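Local coordinates for phage related exonuclease (Haemophilus somnus 129PT, PDB 3K93), which probably acts as a phage-related exonuclease that hydrolyses DNA, and binds a sodium ion at a site that includes two acidic residues, at residues Ser172-Leu176 against Ile177-Glu181. Sequence-based numbering, arbitrary orientation.
Sequences SDFKL and IDLVE
Phe-174 and Leu-179, five residues apart on one short helix, illustrate how a widened helical turn changes which side chains meet. The apolar part of the contact centres on this pair. Leu-179 sets its CG over one face of the ring, toward the rim, 4.2 Å from the Phe-174 centroid and 21° off the ring normal, a CH-pi contact. Its CD2 reaches Phe-174 CZ at 3.5 Å. With Phe-174 CG anti to the backbone N (chi1 177°), the ring leans along the helix toward the later turn. On the flank, Lys-175 and Leu-179 run side by side in the same direction, and Val-180 CG2 rests against the carbonyl oxygens of Lys-175 and Leu-176.

The polar neighbour of the ring is Asp-178, whose carboxylate stands almost perpendicular to it (89°). Asp-178 OD2 meets the rim of the ring close to the ring's own plane, 3.8 Å from Phe-174 CD1, where the aromatic hydrogens would offer a mildly favourable electrostatic partner.

The backbone bonds match this pairing. Leu-179 N bonds to Phe-174 O (2.9 Å), an i to i+5 link, while Phe-174 O and Asp-178 N are badly angled for the usual i+4 bond. Asp-173 O is shared: Ile-177 N donates to it at 3.0 Å, and Asp-178 N adds a weak bond, again i to i+5. At the start, Ser-172 OG accepts from Lys-175 N (3.0 Å).

Outward, Lys-175 NZ forms a salt bridge with Glu-56 of the second subunit, and Leu-179 packs on Phe-50 of that subunit. The arrangement is that of a serine N-capped helix with a pi-type turn, here in the connection that leads from strand 152-158 to its antiparallel neighbour 189-195, with the Lys-175 and Leu-179 flank against the second subunit.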
# COMPACT_ATOMS: atom_id res chain seq x y z
N SER A 172 -20.42 -5.35 7.85
CA SER A 172 -21.42 -4.96 8.84
C SER A 172 -22.77 -4.55 8.19
O SER A 172 -22.84 -3.59 7.43
CB SER A 172 -20.90 -3.80 9.70
OG SER A 172 -21.88 -3.31 10.60
N ASP A 173 -23.81 -5.31 8.52
CA ASP A 173 -25.21 -4.93 8.26
C ASP A 173 -25.52 -3.59 8.87
O ASP A 173 -26.20 -2.78 8.26
CB ASP A 173 -26.18 -5.94 8.89
CG ASP A 173 -26.24 -7.24 8.14
OD1 ASP A 173 -25.56 -7.42 7.09
OD2 ASP A 173 -26.99 -8.12 8.62
N PHE A 174 -25.06 -3.37 10.08
CA PHE A 174 -25.36 -2.12 10.78
C PHE A 174 -24.81 -0.93 10.02
O PHE A 174 -25.54 0.04 9.76
CB PHE A 174 -24.80 -2.17 12.20
CG PHE A 174 -24.99 -0.92 12.96
CD1 PHE A 174 -26.24 -0.55 13.39
CD2 PHE A 174 -23.91 -0.12 13.27
CE1 PHE A 174 -26.44 0.59 14.11
CE2 PHE A 174 -24.12 1.07 14.00
CZ PHE A 174 -25.37 1.41 14.42
N LYS A 175 -23.56 -1.02 9.62
CA LYS A 175 -22.90 0.09 8.90
C LYS A 175 -23.36 0.26 7.45
O LYS A 175 -23.60 1.37 7.01
CB LYS A 175 -21.39 -0.03 8.99
CG LYS A 175 -20.87 0.19 10.42
CD LYS A 175 -19.48 -0.36 10.62
CE LYS A 175 -18.45 0.59 10.17
NZ LYS A 175 -17.12 -0.03 10.40
N LEU A 176 -23.48 -0.85 6.71
CA LEU A 176 -23.74 -0.82 5.30
C LEU A 176 -25.23 -0.64 4.92
O LEU A 176 -25.51 -0.27 3.77
CB LEU A 176 -23.19 -2.09 4.64
CG LEU A 176 -21.68 -2.31 4.76
CD1 LEU A 176 -21.29 -3.61 4.13
CD2 LEU A 176 -20.91 -1.15 4.14
N ILE A 177 -26.14 -0.92 5.86
CA ILE A 177 -27.58 -0.75 5.69
C ILE A 177 -28.24 0.20 6.73
O ILE A 177 -28.75 1.27 6.38
CB ILE A 177 -28.33 -2.10 5.76
CG1 ILE A 177 -27.77 -3.12 4.73
CG2 ILE A 177 -29.87 -1.88 5.56
CD1 ILE A 177 -28.53 -4.50 4.79
N ASP A 178 -28.24 -0.18 8.00
CA ASP A 178 -29.01 0.57 9.02
C ASP A 178 -28.63 2.05 9.12
O ASP A 178 -29.49 2.94 9.09
CB ASP A 178 -28.84 -0.05 10.41
CG ASP A 178 -29.29 -1.51 10.46
OD1 ASP A 178 -29.77 -2.05 9.44
OD2 ASP A 178 -29.12 -2.13 11.52
N LEU A 179 -27.33 2.32 9.24
CA LEU A 179 -26.86 3.71 9.31
C LEU A 179 -27.18 4.51 8.06
O LEU A 179 -27.35 5.70 8.15
CB LEU A 179 -25.36 3.75 9.54
CG LEU A 179 -24.83 3.29 10.88
CD1 LEU A 179 -23.28 3.48 10.85
CD2 LEU A 179 -25.53 4.02 12.08
N VAL A 180 -27.24 3.86 6.89
CA VAL A 180 -27.48 4.54 5.64
C VAL A 180 -28.97 4.94 5.49
O VAL A 180 -29.30 6.05 5.08
CB VAL A 180 -27.04 3.69 4.44
CG1 VAL A 180 -27.38 4.39 3.09
CG2 VAL A 180 -25.52 3.32 4.54
N GLU A 181 -29.84 4.04 5.88
CA GLU A 181 -31.28 4.26 5.86
C GLU A 181 -31.75 5.36 6.82
O GLU A 181 -32.82 5.88 6.64
CB GLU A 181 -32.00 2.97 6.22
CG GLU A 181 -31.96 1.98 5.11
CD GLU A 181 -32.65 0.66 5.44
OE1 GLU A 181 -32.98 0.42 6.62
OE2 GLU A 181 -32.82 -0.15 4.50